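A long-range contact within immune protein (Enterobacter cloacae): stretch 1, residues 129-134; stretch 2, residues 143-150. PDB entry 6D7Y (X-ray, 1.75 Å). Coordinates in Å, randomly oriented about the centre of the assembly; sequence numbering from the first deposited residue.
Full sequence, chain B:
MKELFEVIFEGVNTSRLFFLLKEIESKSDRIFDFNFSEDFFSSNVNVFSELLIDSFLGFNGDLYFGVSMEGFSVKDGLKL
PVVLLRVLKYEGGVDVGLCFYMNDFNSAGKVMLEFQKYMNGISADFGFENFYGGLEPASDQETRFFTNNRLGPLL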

ATOM      1  N   GLU B 129      -1.491   3.373  12.256  1.00 41.82           N
ATOM      2  CA  GLU B 129      -1.297   4.699  12.901  1.00 42.58           C
ATOM      3  C   GLU B 129      -1.666   5.913  12.034  1.00 37.90           C
ATOM      4  O   GLU B 129      -2.295   6.847  12.510  1.00 36.93           O
ATOM      5  CB  GLU B 129       0.139   4.848  13.421  1.00 46.17           C
ATOM      6  CG  GLU B 129       0.511   3.821  14.482  1.00 53.99           C
ATOM      7  CD  GLU B 129       1.900   4.040  15.079  1.00 60.87           C
ATOM      8  OE1 GLU B 129       2.306   3.221  15.933  1.00 66.54           O
ATOM      9  OE2 GLU B 129       2.585   5.025  14.704  1.00 64.33           O
ATOM     10  N   ASN B 130      -1.253   5.911  10.770  1.00 33.20           N
ATOM     11  CA  ASN B 130      -1.569   7.009   9.871  1.00 30.83           C
ATOM     12  C   ASN B 130      -1.714   6.467   8.472  1.00 27.51           C
ATOM     13  O   ASN B 130      -1.248   5.366   8.190  1.00 26.58           O
ATOM     14  CB  ASN B 130      -0.421   8.022   9.814  1.00 32.37           C
ATOM     15  CG  ASN B 130      -0.226   8.771  11.099  1.00 35.61           C
ATOM     16  OD1 ASN B 130      -1.121   9.467  11.574  1.00 39.89           O
ATOM     17  ND2 ASN B 130       0.972   8.682  11.640  1.00 38.20           N
ATOM     18  N   PHE B 131      -2.397   7.236   7.639  1.00 25.08           N
ATOM     19  CA  PHE B 131      -2.546   6.909   6.207  1.00 24.14           C
ATOM     20  C   PHE B 131      -2.375   8.227   5.453  1.00 22.85           C
ATOM     21  O   PHE B 131      -2.811   9.282   5.924  1.00 23.85           O
ATOM     22  CB  PHE B 131      -3.840   6.151   5.901  1.00 24.25           C
ATOM     23  CG  PHE B 131      -5.104   6.839   6.318  1.00 25.50           C
ATOM     24  CD1 PHE B 131      -5.555   6.761   7.637  1.00 26.89           C
ATOM     25  CD2 PHE B 131      -5.907   7.493   5.396  1.00 25.30           C
ATOM     26  CE1 PHE B 131      -6.744   7.368   8.020  1.00 28.57           C
ATOM     27  CE2 PHE B 131      -7.094   8.102   5.780  1.00 26.39           C
ATOM     28  CZ  PHE B 131      -7.511   8.045   7.094  1.00 28.00           C
ATOM     29  N   TYR B 132      -1.720   8.201   4.296  1.00 21.30           N
ATOM     30  CA  TYR B 132      -1.478   9.432   3.556  1.00 19.95           C
ATOM     31  C   TYR B 132      -1.147   9.081   2.152  1.00 19.43           C
ATOM     32  O   TYR B 132      -0.875   7.916   1.870  1.00 18.72           O
ATOM     33  CB  TYR B 132      -0.376  10.314   4.189  1.00 20.55           C
ATOM     34  CG  TYR B 132       0.908   9.609   4.598  1.00 21.03           C
ATOM     35  CD1 TYR B 132       1.947   9.433   3.703  1.00 20.70           C
ATOM     36  CD2 TYR B 132       1.079   9.123   5.893  1.00 23.05           C
ATOM     37  CE1 TYR B 132       3.121   8.807   4.075  1.00 21.42           C
ATOM     38  CE2 TYR B 132       2.257   8.501   6.284  1.00 24.24           C
ATOM     39  CZ  TYR B 132       3.270   8.327   5.358  1.00 23.91           C
ATOM     40  OH  TYR B 132       4.446   7.703   5.704  1.00 26.04           O
ATOM     41  N   GLY B 133      -1.224  10.081   1.285  1.00 18.56           N
ATOM     42  CA  GLY B 133      -0.967   9.871  -0.132  1.00 18.05           C
ATOM     43  C   GLY B 133      -0.386  11.106  -0.771  1.00 17.90           C
ATOM     44  O   GLY B 133      -0.722  12.232  -0.413  1.00 17.43           O
ATOM     45  N   GLY B 134       0.468  10.890  -1.768  1.00 17.93           N
ATOM     46  CA  GLY B 134       1.098  12.001  -2.426  1.00 18.33           C
ATOM     47  C   GLY B 134       1.973  11.603  -3.587  1.00 17.74           C
ATOM     48  O   GLY B 134       2.036  10.415  -3.962  1.00 18.14           O
ATOM     49  N   THR B 143       4.210  17.522  -0.884  1.00 21.10           N
ATOM     50  CA  THR B 143       3.559  17.026  -2.089  1.00 19.33           C
ATOM     51  C   THR B 143       2.450  15.997  -1.835  1.00 18.16           C
ATOM     52  O   THR B 143       2.090  15.210  -2.722  1.00 17.34           O
ATOM     53  CB  THR B 143       4.583  16.541  -3.162  1.00 18.99           C
ATOM     54  OG1 THR B 143       5.503  15.611  -2.582  1.00 19.49           O
ATOM     55  CG2 THR B 143       5.352  17.700  -3.718  1.00 19.64           C
ATOM     56  N   ARG B 144       1.872  16.005  -0.638  1.00 17.70           N
ATOM     57  CA  ARG B 144       0.758  15.138  -0.360  1.00 17.61           C
ATOM     58  C   ARG B 144      -0.572  15.713  -0.848  1.00 18.31           C
ATOM     59  O   ARG B 144      -0.747  16.935  -0.972  1.00 19.51           O
ATOM     60  CB  ARG B 144       0.611  14.856   1.141  1.00 18.51           C
ATOM     61  CG  ARG B 144       1.697  13.986   1.726  1.00 18.44           C
ATOM     62  CD  ARG B 144       1.442  13.721   3.216  1.00 19.85           C
ATOM     63  NE  ARG B 144       2.568  13.036   3.825  1.00 20.25           N
ATOM     64  CZ  ARG B 144       2.676  12.788   5.130  1.00 22.33           C
ATOM     65  NH1 ARG B 144       3.773  12.217   5.599  1.00 23.00           N
ATOM     66  NH2 ARG B 144       1.709  13.151   5.964  1.00 23.24           N
ATOM     67  N   PHE B 145      -1.489  14.798  -1.123  1.00 19.19           N
ATOM     68  CA  PHE B 145      -2.893  15.099  -1.475  1.00 20.81           C
ATOM     69  C   PHE B 145      -3.740  14.953  -0.212  1.00 21.58           C
ATOM     70  O   PHE B 145      -4.807  15.582  -0.090  1.00 23.42           O
ATOM     71  CB  PHE B 145      -3.435  14.197  -2.560  1.00 22.89           C
ATOM     72  CG  PHE B 145      -2.920  14.521  -3.925  1.00 24.00           C
ATOM     73  CD1 PHE B 145      -1.700  14.011  -4.367  1.00 25.95           C
ATOM     74  CD2 PHE B 145      -3.652  15.327  -4.774  1.00 26.31           C
ATOM     75  CE1 PHE B 145      -1.221  14.306  -5.635  1.00 26.49           C
ATOM     76  CE2 PHE B 145      -3.178  15.618  -6.057  1.00 27.33           C
ATOM     77  CZ  PHE B 145      -1.978  15.104  -6.483  1.00 26.60           C
ATOM     78  N   PHE B 146      -3.309  14.097   0.699  1.00 20.25           N
ATOM     79  CA  PHE B 146      -4.027  13.957   1.970  1.00 21.48           C
ATOM     80  C   PHE B 146      -3.193  13.293   3.063  1.00 21.01           C
ATOM     81  O   PHE B 146      -2.248  12.577   2.793  1.00 18.98           O
ATOM     82  CB  PHE B 146      -5.347  13.138   1.778  1.00 22.21           C
ATOM     83  CG  PHE B 146      -5.122  11.699   1.438  1.00 21.85           C
ATOM     84  CD1 PHE B 146      -4.977  11.298   0.112  1.00 21.45           C
ATOM     85  CD2 PHE B 146      -5.004  10.743   2.439  1.00 22.31           C
ATOM     86  CE1 PHE B 146      -4.758   9.962  -0.204  1.00 21.31           C
ATOM     87  CE2 PHE B 146      -4.774   9.412   2.130  1.00 22.47           C
ATOM     88  CZ  PHE B 146      -4.642   9.017   0.801  1.00 21.15           C
ATOM     89  N   THR B 147      -3.574  13.550   4.324  1.00 22.34           N
ATOM     90  CA  THR B 147      -2.963  12.892   5.451  1.00 23.19           C
ATOM     91  C   THR B 147      -4.144  12.609   6.374  1.00 24.24           C
ATOM     92  O   THR B 147      -4.842  13.535   6.782  1.00 24.68           O
ATOM     93  CB  THR B 147      -1.945  13.744   6.215  1.00 24.17           C
ATOM     94  OG1 THR B 147      -0.899  14.135   5.343  1.00 23.07           O
ATOM     95  CG2 THR B 147      -1.357  12.929   7.384  1.00 25.02           C
ATOM     96  N   ASN B 148      -4.376  11.335   6.664  1.00 24.55           N
ATOM     97  CA  ASN B 148      -5.512  10.905   7.486  1.00 27.87           C
ATOM     98  C   ASN B 148      -6.815  11.517   6.958  1.00 28.96           C
ATOM     99  O   ASN B 148      -7.088  11.405   5.768  1.00 28.77           O
ATOM    100  CB  ASN B 148      -5.253  11.223   8.960  1.00 29.00           C
ATOM    101  CG  ASN B 148      -4.077  10.459   9.499  1.00 29.77           C
ATOM    102  OD1 ASN B 148      -3.827   9.328   9.080  1.00 28.85           O
ATOM    103  ND2 ASN B 148      -3.364  11.044  10.457  1.00 31.62           N
ATOM    104  N   ASN B 149      -7.555  12.222   7.811  1.00 31.90           N
ATOM    105  CA  ASN B 149      -8.816  12.833   7.408  1.00 33.73           C
ATOM    106  C   ASN B 149      -8.671  14.303   6.976  1.00 34.52           C
ATOM    107  O   ASN B 149      -9.661  15.023   6.935  1.00 36.87           O
ATOM    108  CB  ASN B 149      -9.840  12.702   8.547  1.00 36.27           C
ATOM    109  CG  ASN B 149      -9.381  13.369   9.871  1.00 38.40           C
ATOM    110  OD1 ASN B 149      -8.199  13.718  10.052  1.00 37.33           O
ATOM    111  ND2 ASN B 149     -10.320  13.517  10.808  1.00 40.44           N
ATOM    112  N   ARG B 150      -7.443  14.733   6.676  1.00 32.23           N
ATOM    113  CA  ARG B 150      -7.148  16.098   6.273  1.00 33.24           C
ATOM    114  C   ARG B 150      -6.765  16.165   4.809  1.00 32.04           C
ATOM    115  O   ARG B 150      -6.151  15.245   4.284  1.00 29.95           O
ATOM    116  CB  ARG B 150      -5.983  16.630   7.092  1.00 33.67           C
ATOM    117  CG  ARG B 150      -6.305  16.701   8.546  1.00 36.48           C
ATOM    118  CD  ARG B 150      -5.156  17.246   9.348  1.00 38.78           C
ATOM    119  NE  ARG B 150      -4.110  16.293   9.701  1.00 38.40           N
ATOM    120  CZ  ARG B 150      -2.898  16.208   9.173  1.00 37.25           C
ATOM    121  NH1 ARG B 150      -2.059  15.322   9.677  1.00 37.48           N
ATOM    122  NH2 ARG B 150      -2.497  16.994   8.169  1.00 40.73           N
TER

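The most distinctive feature of this contact is the way N148, at the point where the second stretch leaves its strand for a turn, lets its side-chain OD1 stand in for the backbone carbonyl that would otherwise accept from F131 N. N148 N donates to F131 O at 2.7 Å, while N148 OD1 accepts from F131 N at 2.9 Å, so the amide and carbonyl of F131 are both satisfied by a single asparagine. The carboxamide is used at its other end as well: N148 ND2 donates to N130 OD1 at 3.0 Å in a nearly linear bond. With phi/psi of 51/-125°, N148 occupies the second position of a type II' turn from T147 to R150, a turn closed by backbone hydrogen bonds in both directions between its end residues.

Away from this turn the two stretches run antiparallel. Y132 and T147 form a non-hydrogen-bonded pair, their CA atoms 4.2 Å apart, and G133 and F146 form the hydrogen-bonded pair that follows. Here G133 N donates to F146 O at 3.1 Å, whereas the return bond from F146 N to G133 O is weak at 3.4 Å. The same carbonyl receives a shorter bond, F145 N to G133 O at 2.8 Å, and this sharing marks a beta bulge. The register shifts by one residue, and G134 pairs with R144 rather than F145, close to the corner that the chain turns at F145.

The two glycines allow a close approach. The CA atoms of G134 and R144 lie only 3.8 Å apart, and a CB on G134 would fall 2.8 Å from both T143 O and R144 CA. At G133 the space a side chain would need is filled by the F146 ring, whose CE1 would lie 2.6 Å from an ideal G133 CB. Instead, G133 CA sits over the face of that ring, 4.1 Å from its centroid, in a CH-pi contact.

Y132, R144 and T147 share one face of the sheet. The extended R144 side chain lays its guanidinium flat on the Y132 ring, with the planes 9° apart and R144 CZ 3.9 Å from the ring centroid. This geometry combines stacking with a cation-pi interaction and leaves the in-plane N-H groups free to bond outward: R144 NH2 donates to T147 OG1 at 2.9 Å, and NE and NH1 find partners elsewhere in the structure. The arginine thus links the segments before and after the corner at F145 while covering the tyrosine.

F131 and F146 meet on the other side. F131 CD2 approaches F146 CE2 at 4.0 Å, near the plane of the F146 ring, an apolar contact between two buried side chains. The F131 ring also reaches back beneath the turn, where N148 CA lies over its face, 3.6 Å from the centroid. This CH-pi contact adds packing to the polar bonds between the same two residues, so that N148 is held to F131 through both backbone and ring.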